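Local coordinates for Lmo2812 protein (Listeria monocytogenes EGD-e, PDB 5ZQA), which probably acts as a serine-type D-Ala-D-Ala carboxypeptidase of the penicillin-binding protein class, trimming peptidoglycan peptides, at residues M58-L66 with L225-C236. Numbering follows the deposited sequence.
Sequences MPIASLSKL and LKTGFTDEAGYC
The K226 side chain lies across the S62-K65 turn: its CE sits 3.7 Å from K65 CD, and the two lysine chains cross at a slant. CG of K226 extends anti to its backbone N (chi1 -173°). Bends at chi2 and chi4 then bring NZ back to T227 O at 2.9 Å; S122 OG also bonds this NZ. K65 NZ in turn donates to S62 OG over 2.7 Å. The pattern matches the SxxK and KTG elements of serine penicillin-binding proteins, with S62 the predicted acylated serine and K65 the predicted proton acceptor. L63 pushes its CD2 branch against the strand backbone, 3.3 Å from K226 O, while CD1 turns to C236 CB. Beside it, L66 lays both methyl branches against L225 and the CB of K226, CD1 reaching L225 CD2 at 3.8 Å. At the opposite end the A233 methyl fits between P59 and A61, 3.9 Å from P59 CB. Water bridges the backbones there, donating to P59 O and A233 O; a second water accepts from S62 N and F229 N. The strand is the 222-230 edge of the five-stranded sheet; I238 of the adjoining strand backs L63, L66 and L225, and helix 175-188 touches L66 and L225.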
loop_
_atom_site.group_PDB
_atom_site.type_symbol
_atom_site.label_atom_id
_atom_site.label_comp_id
_atom_site.label_asym_id
_atom_site.label_seq_id
_atom_site.Cartn_x
_atom_site.Cartn_y
_atom_site.Cartn_z
ATOM N N MET A 58 2.119 4.047 14.262
ATOM C CA MET A 58 2.439 2.649 13.988
ATOM C C MET A 58 3.392 2.521 12.814
ATOM O O MET A 58 3.274 3.268 11.849
ATOM C CB MET A 58 1.165 1.858 13.657
ATOM C CG MET A 58 0.086 1.905 14.714
ATOM S SD MET A 58 0.502 0.868 16.126
ATOM C CE MET A 58 0.113 -0.760 15.463
ATOM N N PRO A 59 4.322 1.554 12.869
ATOM C CA PRO A 59 5.120 1.223 11.680
ATOM C C PRO A 59 4.234 0.691 10.561
ATOM O O PRO A 59 3.320 -0.110 10.805
ATOM C CB PRO A 59 6.073 0.127 12.174
ATOM C CG PRO A 59 6.025 0.194 13.657
ATOM C CD PRO A 59 4.671 0.715 14.027
ATOM N N ILE A 60 4.493 1.126 9.333
ATOM C CA ILE A 60 3.613 0.752 8.227
ATOM C C ILE A 60 4.277 -0.044 7.112
ATOM O O ILE A 60 3.575 -0.552 6.234
ATOM C CB ILE A 60 2.944 1.988 7.592
ATOM C CG1 ILE A 60 3.995 2.936 6.983
ATOM C CG2 ILE A 60 2.039 2.675 8.619
ATOM C CD1 ILE A 60 3.389 4.033 6.085
ATOM N N ALA A 61 5.606 -0.144 7.139
ATOM C CA ALA A 61 6.342 -1.020 6.220
ATOM C C ALA A 61 5.924 -0.809 4.753
ATOM O O ALA A 61 5.884 0.328 4.286
ATOM C CB ALA A 61 6.156 -2.472 6.642
ATOM N N SER A 62 5.592 -1.884 4.043
ATOM C CA SER A 62 5.265 -1.786 2.615
ATOM C C SER A 62 3.990 -1.007 2.284
ATOM O O SER A 62 3.714 -0.760 1.106
ATOM C CB SER A 62 5.155 -3.184 2.002
ATOM O OG SER A 62 6.450 -3.730 1.775
ATOM N N LEU A 63 3.216 -0.610 3.285
ATOM C CA LEU A 63 2.080 0.268 2.977
ATOM C C LEU A 63 2.624 1.570 2.395
ATOM O O LEU A 63 1.915 2.280 1.676
ATOM C CB LEU A 63 1.205 0.532 4.205
ATOM C CG LEU A 63 0.582 -0.713 4.863
ATOM C CD1 LEU A 63 -0.267 -0.307 6.060
ATOM C CD2 LEU A 63 -0.242 -1.507 3.857
ATOM N N SER A 64 3.901 1.859 2.673
ATOM C CA SER A 64 4.593 3.000 2.071
ATOM C C SER A 64 4.527 3.002 0.552
ATOM O O SER A 64 4.572 4.074 -0.079
ATOM C CB SER A 64 6.069 3.015 2.475
ATOM O OG SER A 64 6.230 3.129 3.873
ATOM N N LYS A 65 4.431 1.815 -0.039
ATOM C CA LYS A 65 4.386 1.709 -1.491
ATOM C C LYS A 65 3.168 2.384 -2.111
ATOM O O LYS A 65 3.181 2.691 -3.306
ATOM C CB LYS A 65 4.438 0.243 -1.907
ATOM C CG LYS A 65 5.773 -0.425 -1.585
ATOM C CD LYS A 65 5.714 -1.910 -1.887
ATOM C CE LYS A 65 7.100 -2.553 -1.827
ATOM N NZ LYS A 65 7.554 -2.706 -0.431
ATOM N N LEU A 66 2.133 2.651 -1.317
ATOM C CA LEU A 66 0.987 3.391 -1.845
ATOM C C LEU A 66 1.371 4.833 -2.161
ATOM O O LEU A 66 0.861 5.414 -3.116
ATOM C CB LEU A 66 -0.190 3.361 -0.870
ATOM C CG LEU A 66 -0.806 1.962 -0.713
ATOM C CD1 LEU A 66 -1.889 1.956 0.345
ATOM C CD2 LEU A 66 -1.378 1.450 -2.039
ATOM N N LEU A 225 -6.381 -3.191 -1.068
ATOM C CA LEU A 225 -5.434 -2.299 -1.710
ATOM C C LEU A 225 -3.959 -2.715 -1.540
ATOM O O LEU A 225 -3.206 -2.731 -2.504
ATOM C CB LEU A 225 -5.631 -0.884 -1.157
ATOM C CG LEU A 225 -5.049 0.307 -1.908
ATOM C CD1 LEU A 225 -5.577 0.370 -3.339
ATOM C CD2 LEU A 225 -5.402 1.588 -1.165
ATOM N N LYS A 226 -3.526 -2.999 -0.316
ATOM C CA LYS A 226 -2.099 -3.264 -0.096
ATOM C C LYS A 226 -1.807 -3.917 1.246
ATOM O O LYS A 226 -2.332 -3.488 2.270
ATOM C CB LYS A 226 -1.295 -1.955 -0.190
ATOM C CG LYS A 226 0.234 -2.139 -0.146
ATOM C CD LYS A 226 0.787 -2.657 -1.469
ATOM C CE LYS A 226 2.228 -3.121 -1.331
ATOM N NZ LYS A 226 2.338 -4.421 -0.585
ATOM N N THR A 227 -0.925 -4.911 1.233
ATOM C CA THR A 227 -0.426 -5.570 2.442
ATOM C C THR A 227 0.886 -4.977 2.931
ATOM O O THR A 227 1.583 -4.284 2.186
ATOM C CB THR A 227 -0.160 -7.065 2.199
ATOM O OG1 THR A 227 0.786 -7.203 1.130
ATOM C CG2 THR A 227 -1.431 -7.802 1.826
ATOM N N GLY A 228 1.231 -5.281 4.178
ATOM C CA GLY A 228 2.565 -5.013 4.697
ATOM C C GLY A 228 2.912 -6.048 5.749
ATOM O O GLY A 228 2.013 -6.592 6.394
ATOM N N PHE A 229 4.200 -6.338 5.911
ATOM C CA PHE A 229 4.651 -7.175 7.017
ATOM C C PHE A 229 6.117 -6.987 7.351
ATOM O O PHE A 229 6.968 -7.102 6.475
ATOM C CB PHE A 229 4.446 -8.663 6.744
ATOM C CG PHE A 229 5.201 -9.530 7.713
ATOM C CD1 PHE A 229 4.806 -9.593 9.040
ATOM C CD2 PHE A 229 6.335 -10.218 7.320
ATOM C CE1 PHE A 229 5.506 -10.361 9.949
ATOM C CE2 PHE A 229 7.039 -10.989 8.224
ATOM C CZ PHE A 229 6.624 -11.058 9.538
ATOM N N THR A 230 6.382 -6.696 8.623
ATOM C CA THR A 230 7.677 -6.929 9.269
ATOM C C THR A 230 7.404 -7.429 10.683
ATOM O O THR A 230 6.280 -7.345 11.162
ATOM C CB THR A 230 8.545 -5.669 9.377
ATOM O OG1 THR A 230 7.864 -4.694 10.176
ATOM C CG2 THR A 230 8.862 -5.095 8.011
ATOM N N ASP A 231 8.431 -7.923 11.363
ATOM C CA ASP A 231 8.252 -8.327 12.755
ATOM C C ASP A 231 7.725 -7.162 13.596
ATOM O O ASP A 231 6.824 -7.336 14.410
ATOM C CB ASP A 231 9.566 -8.857 13.337
ATOM C CG ASP A 231 9.948 -10.209 12.768
ATOM O OD1 ASP A 231 9.037 -11.010 12.461
ATOM O OD2 ASP A 231 11.161 -10.478 12.623
ATOM N N GLU A 232 8.273 -5.975 13.354
ATOM C CA GLU A 232 7.931 -4.767 14.099
ATOM C C GLU A 232 6.523 -4.250 13.776
ATOM O O GLU A 232 5.779 -3.862 14.676
ATOM C CB GLU A 232 8.967 -3.671 13.819
ATOM C CG GLU A 232 10.422 -4.069 14.096
ATOM C CD GLU A 232 11.040 -4.939 12.999
ATOM O OE1 GLU A 232 10.882 -4.622 11.801
ATOM O OE2 GLU A 232 11.692 -5.949 13.342
ATOM N N ALA A 233 6.165 -4.247 12.494
ATOM C CA ALA A 233 4.863 -3.735 12.064
ATOM C C ALA A 233 3.749 -4.762 12.214
ATOM O O ALA A 233 2.568 -4.416 12.156
ATOM C CB ALA A 233 4.932 -3.275 10.596
ATOM N N GLY A 234 4.125 -6.023 12.384
ATOM C CA GLY A 234 3.172 -7.116 12.320
ATOM C C GLY A 234 2.536 -7.214 10.944
ATOM O O GLY A 234 3.018 -6.615 9.967
ATOM N N TYR A 235 1.448 -7.969 10.852
ATOM C CA TYR A 235 0.779 -8.175 9.571
ATOM C C TYR A 235 -0.264 -7.091 9.335
ATOM O O TYR A 235 -1.169 -6.895 10.144
ATOM C CB TYR A 235 0.146 -9.575 9.525
ATOM C CG TYR A 235 1.188 -10.670 9.440
ATOM C CD1 TYR A 235 1.740 -11.219 10.593
ATOM C CD2 TYR A 235 1.634 -11.131 8.208
ATOM C CE1 TYR A 235 2.708 -12.214 10.517
ATOM C CE2 TYR A 235 2.597 -12.123 8.120
ATOM C CZ TYR A 235 3.125 -12.660 9.280
ATOM O OH TYR A 235 4.086 -13.650 9.209
ATOM N N CYS A 236 -0.118 -6.388 8.215
ATOM C CA CYS A 236 -0.902 -5.192 7.939
ATOM C C CYS A 236 -1.662 -5.318 6.633
ATOM O O CYS A 236 -1.221 -5.995 5.717
ATOM C CB CYS A 236 0.006 -3.962 7.873
ATOM S SG CYS A 236 0.980 -3.650 9.381
HETATM O O HOH W 1 2.114 -1.688 12.703
HETATM O O HOH W 2 6.133 -4.895 4.409
#